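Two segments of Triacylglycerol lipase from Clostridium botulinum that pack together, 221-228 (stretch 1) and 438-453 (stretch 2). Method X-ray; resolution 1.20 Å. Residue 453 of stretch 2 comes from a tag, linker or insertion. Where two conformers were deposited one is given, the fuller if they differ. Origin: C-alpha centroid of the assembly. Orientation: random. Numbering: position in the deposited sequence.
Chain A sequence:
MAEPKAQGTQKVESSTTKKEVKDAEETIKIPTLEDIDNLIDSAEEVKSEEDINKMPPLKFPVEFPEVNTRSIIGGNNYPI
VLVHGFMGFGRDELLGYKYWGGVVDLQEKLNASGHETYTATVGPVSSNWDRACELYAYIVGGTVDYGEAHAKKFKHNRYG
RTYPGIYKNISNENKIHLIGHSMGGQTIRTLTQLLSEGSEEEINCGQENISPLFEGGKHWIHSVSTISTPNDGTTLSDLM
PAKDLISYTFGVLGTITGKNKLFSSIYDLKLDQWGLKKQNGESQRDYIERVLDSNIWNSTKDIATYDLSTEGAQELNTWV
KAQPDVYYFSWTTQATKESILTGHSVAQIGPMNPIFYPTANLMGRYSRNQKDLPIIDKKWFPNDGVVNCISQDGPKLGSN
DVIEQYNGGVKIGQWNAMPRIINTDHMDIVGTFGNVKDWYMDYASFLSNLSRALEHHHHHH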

# COMPACT_ATOMS: atom_id res chain seq x y z
N ILE A 221 12.55 3.33 -12.58
CA ILE A 221 12.15 2.30 -11.63
C ILE A 221 12.73 0.95 -12.06
O ILE A 221 12.42 0.46 -13.14
CB ILE A 221 10.62 2.19 -11.55
CG1 ILE A 221 9.98 3.58 -11.34
CG2 ILE A 221 10.27 1.22 -10.46
CD1 ILE A 221 10.47 4.34 -10.13
N HIS A 222 13.60 0.38 -11.24
CA HIS A 222 14.18 -0.91 -11.56
C HIS A 222 13.29 -2.07 -11.14
O HIS A 222 13.21 -3.09 -11.84
CB HIS A 222 15.56 -1.06 -10.92
CG HIS A 222 16.38 -2.15 -11.53
ND1 HIS A 222 16.51 -2.30 -12.89
CD2 HIS A 222 17.13 -3.12 -10.96
CE1 HIS A 222 17.31 -3.32 -13.14
NE2 HIS A 222 17.69 -3.84 -11.98
N SER A 223 12.63 -1.94 -9.99
CA SER A 223 11.72 -2.95 -9.52
C SER A 223 10.57 -2.34 -8.75
O SER A 223 10.69 -1.27 -8.16
CB SER A 223 12.44 -3.97 -8.64
OG SER A 223 12.79 -3.42 -7.38
N VAL A 224 9.47 -3.08 -8.78
CA VAL A 224 8.25 -2.80 -8.05
C VAL A 224 7.92 -4.04 -7.23
O VAL A 224 7.77 -5.12 -7.77
CB VAL A 224 7.10 -2.51 -9.03
CG1 VAL A 224 5.72 -2.61 -8.37
CG2 VAL A 224 7.30 -1.15 -9.65
N SER A 225 7.84 -3.88 -5.91
CA SER A 225 7.49 -4.96 -5.00
C SER A 225 6.23 -4.59 -4.25
O SER A 225 6.20 -3.56 -3.58
CB SER A 225 8.61 -5.21 -3.99
OG SER A 225 9.79 -5.69 -4.60
N THR A 226 5.20 -5.43 -4.39
CA THR A 226 3.95 -5.25 -3.64
C THR A 226 3.91 -6.26 -2.51
O THR A 226 4.32 -7.41 -2.67
CB THR A 226 2.69 -5.34 -4.55
OG1 THR A 226 2.43 -6.68 -4.96
CG2 THR A 226 2.83 -4.45 -5.76
N ILE A 227 3.45 -5.81 -1.34
CA ILE A 227 3.36 -6.62 -0.14
C ILE A 227 1.95 -6.43 0.42
O ILE A 227 1.58 -5.32 0.78
CB ILE A 227 4.42 -6.22 0.91
CG1 ILE A 227 5.84 -6.27 0.34
CG2 ILE A 227 4.29 -7.11 2.15
CD1 ILE A 227 6.90 -5.81 1.35
N SER A 228 1.19 -7.51 0.48
CA SER A 228 -0.18 -7.47 1.00
C SER A 228 -1.08 -6.52 0.20
O SER A 228 -2.00 -5.90 0.73
CB SER A 228 -0.20 -7.04 2.47
OG SER A 228 0.78 -7.72 3.24
N ASP A 438 15.12 -8.43 9.86
CA ASP A 438 16.03 -9.28 9.10
C ASP A 438 15.46 -9.66 7.74
O ASP A 438 16.18 -9.75 6.75
CB ASP A 438 16.40 -10.53 9.91
CG ASP A 438 17.25 -10.19 11.11
OD1 ASP A 438 18.27 -9.50 10.93
OD2 ASP A 438 16.89 -10.60 12.24
N TRP A 439 14.15 -9.87 7.68
CA TRP A 439 13.48 -10.16 6.42
C TRP A 439 13.70 -9.02 5.44
O TRP A 439 14.08 -9.25 4.27
CB TRP A 439 11.99 -10.40 6.67
CG TRP A 439 11.19 -10.90 5.48
CD1 TRP A 439 10.80 -12.18 5.25
CD2 TRP A 439 10.64 -10.12 4.40
NE1 TRP A 439 10.07 -12.26 4.09
CE2 TRP A 439 9.96 -11.01 3.55
CE3 TRP A 439 10.66 -8.76 4.08
CZ2 TRP A 439 9.32 -10.59 2.38
CZ3 TRP A 439 10.02 -8.34 2.93
CH2 TRP A 439 9.36 -9.25 2.09
N TYR A 440 13.49 -7.79 5.89
CA TYR A 440 13.69 -6.63 5.03
C TYR A 440 15.15 -6.44 4.61
O TYR A 440 15.42 -6.08 3.47
CB TYR A 440 13.12 -5.36 5.67
CG TYR A 440 11.63 -5.29 5.55
CD1 TYR A 440 10.80 -5.85 6.51
CD2 TYR A 440 11.04 -4.70 4.44
CE1 TYR A 440 9.43 -5.81 6.38
CE2 TYR A 440 9.67 -4.64 4.31
CZ TYR A 440 8.88 -5.21 5.28
OH TYR A 440 7.51 -5.15 5.12
N MET A 441 16.09 -6.67 5.53
CA MET A 441 17.50 -6.56 5.18
C MET A 441 17.89 -7.60 4.12
O MET A 441 18.60 -7.30 3.16
CB MET A 441 18.37 -6.65 6.44
CG MET A 441 18.22 -5.36 7.28
SD MET A 441 19.18 -5.27 8.76
CE MET A 441 18.31 -6.45 9.75
N ASP A 442 17.39 -8.83 4.29
CA ASP A 442 17.64 -9.87 3.31
C ASP A 442 16.97 -9.55 1.98
O ASP A 442 17.53 -9.86 0.93
CB ASP A 442 17.16 -11.24 3.82
CG ASP A 442 18.10 -11.83 4.86
OD1 ASP A 442 19.22 -11.30 5.04
OD2 ASP A 442 17.71 -12.84 5.49
N TYR A 443 15.80 -8.93 2.00
CA TYR A 443 15.14 -8.58 0.75
C TYR A 443 15.91 -7.48 0.03
O TYR A 443 16.05 -7.51 -1.19
CB TYR A 443 13.70 -8.13 0.96
CG TYR A 443 12.86 -8.06 -0.30
CD1 TYR A 443 13.03 -8.96 -1.35
CD2 TYR A 443 11.85 -7.11 -0.42
CE1 TYR A 443 12.25 -8.91 -2.47
CE2 TYR A 443 11.06 -7.07 -1.55
CZ TYR A 443 11.26 -7.96 -2.57
OH TYR A 443 10.46 -7.97 -3.70
N ALA A 444 16.42 -6.51 0.79
CA ALA A 444 17.22 -5.44 0.19
C ALA A 444 18.44 -6.05 -0.49
O ALA A 444 18.80 -5.65 -1.59
CB ALA A 444 17.65 -4.42 1.22
N SER A 445 19.09 -6.99 0.18
CA SER A 445 20.24 -7.69 -0.40
C SER A 445 19.82 -8.39 -1.70
O SER A 445 20.50 -8.28 -2.73
CB SER A 445 20.83 -8.70 0.58
OG SER A 445 21.44 -8.05 1.69
N PHE A 446 18.69 -9.10 -1.66
CA PHE A 446 18.16 -9.79 -2.82
C PHE A 446 18.01 -8.81 -3.98
O PHE A 446 18.49 -9.06 -5.08
CB PHE A 446 16.83 -10.45 -2.42
CG PHE A 446 16.13 -11.23 -3.52
CD1 PHE A 446 15.33 -10.58 -4.45
CD2 PHE A 446 16.23 -12.61 -3.59
CE1 PHE A 446 14.66 -11.29 -5.44
CE2 PHE A 446 15.57 -13.32 -4.57
CZ PHE A 446 14.78 -12.67 -5.50
N LEU A 447 17.33 -7.68 -3.74
CA LEU A 447 17.08 -6.71 -4.80
C LEU A 447 18.36 -6.13 -5.42
O LEU A 447 18.40 -5.77 -6.61
CB LEU A 447 16.18 -5.59 -4.28
CG LEU A 447 14.74 -6.00 -3.92
CD1 LEU A 447 14.02 -4.84 -3.24
CD2 LEU A 447 13.96 -6.46 -5.15
N SER A 448 19.41 -6.02 -4.61
CA SER A 448 20.69 -5.47 -5.08
C SER A 448 21.37 -6.34 -6.15
O SER A 448 22.26 -5.87 -6.85
CB SER A 448 21.66 -5.27 -3.91
OG SER A 448 22.32 -6.48 -3.56
N ASN A 449 20.94 -7.59 -6.29
CA ASN A 449 21.50 -8.48 -7.30
C ASN A 449 20.88 -8.31 -8.68
O ASN A 449 21.43 -8.81 -9.65
CB ASN A 449 21.36 -9.93 -6.90
CG ASN A 449 22.11 -10.27 -5.66
OD1 ASN A 449 23.35 -10.31 -5.64
ND2 ASN A 449 21.38 -10.54 -4.60
N LEU A 450 19.73 -7.64 -8.77
CA LEU A 450 19.01 -7.59 -10.03
C LEU A 450 19.80 -6.91 -11.13
O LEU A 450 20.25 -5.78 -10.98
CB LEU A 450 17.69 -6.87 -9.84
CG LEU A 450 16.66 -7.60 -8.98
CD1 LEU A 450 15.55 -6.62 -8.62
CD2 LEU A 450 16.10 -8.84 -9.67
N SER A 451 19.93 -7.60 -12.26
CA SER A 451 20.73 -7.11 -13.38
C SER A 451 19.91 -6.23 -14.33
O SER A 451 18.69 -6.12 -14.23
CB SER A 451 21.35 -8.28 -14.14
OG SER A 451 20.35 -9.12 -14.66
N ARG A 452 20.61 -5.59 -15.26
CA ARG A 452 20.00 -4.57 -16.11
C ARG A 452 19.04 -5.17 -17.14
O ARG A 452 19.23 -6.31 -17.59
CB ARG A 452 21.10 -3.79 -16.84
CG ARG A 452 21.67 -4.55 -18.03
CD ARG A 452 22.94 -3.93 -18.58
NE ARG A 452 22.68 -2.80 -19.49
CZ ARG A 452 22.30 -2.93 -20.76
NH1 ARG A 452 22.09 -4.13 -21.29
NH2 ARG A 452 22.10 -1.84 -21.50
N ALA A 453 18.02 -4.41 -17.52
CA ALA A 453 17.18 -4.76 -18.65
C ALA A 453 18.04 -4.80 -19.91
O ALA A 453 18.91 -3.94 -20.11
CB ALA A 453 16.05 -3.73 -18.82

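The contact joins a short strand ending at Ile 227 to the helix of stretch 2 and the loop that follows it. Strand and helix run roughly antiparallel, at 151°, with axes 11.4 Å apart at closest approach, so side chains must bridge the gap. Alternation of the strand sets the rule: Ser 223, Ser 225 and Ile 227 point their CA-to-CB bonds toward the helix, while Val 224 and Thr 226 point away and touch nothing in it. The helix answers with Trp 439, Tyr 443 and Leu 447, spaced four residues apart and all directed toward the strand, with Tyr 440 alongside. Because the directions oppose, contacts climb the strand as they descend the helix. The whole contact is modest, burying 383 Å² summed over both sides.

Hydrogen bonds tie the stretches at two places. The shorter joins Ser 225 OG to Tyr 443 OH at 2.5 Å, and either hydroxyl could be the donor. Here a small residue is paired with a long one: the tyrosine, in its t rotamer, spans the distance from the helix and meets the serine oxygen near the plane of its ring, at the edge. Serine, in its m rotamer, supplies a hydroxyl close to the strand backbone, so a buried polar pair is satisfied. Tyr 443 OH is also hydrogen-bonded elsewhere in the structure.

The other is weak. His 222, at the corner where the chain turns into the strand, extends its t side chain to the loop, and NE2 donates to Leu 450 O at 3.4 Å. Its CE1 lies 3.3 Å from Ser 451 O, so the ring edge faces two successive backbone carbonyls. That suits histidine, whose edge carries polar N-H and polarised C-H groups, and a loop, whose carbonyls are not taken up by helical bonding. With 76 Å² covered, His 222 gives more surface to the contact than any other residue.

Van der Waals packing fills the remainder. Ile 227, extended by its m,t rotamer, places CD1 4.3 Å from Trp 439 CH2 and 4.2 Å from Tyr 440 CE2; one methyl thus touches two aromatic side chains. Tyr 440 starts sideways, yet the end of its side chain comes nearer. Further along, the leucines lie against Ser 223, and Leu 450 CB also lies 3.7 Å from His 222 NE2: Leu 447 CD2 lies 3.9 Å from Ser 223 OG, a hydroxyl hydrogen-bonded elsewhere in the structure and so able to sit against a methyl, and Leu 450 CD1 lies 4.1 Å from Ser 223 CB. Short serines on the strand thus face larger helix and loop side chains, while the longer isoleucine reaches out where the backbones stand farther apart.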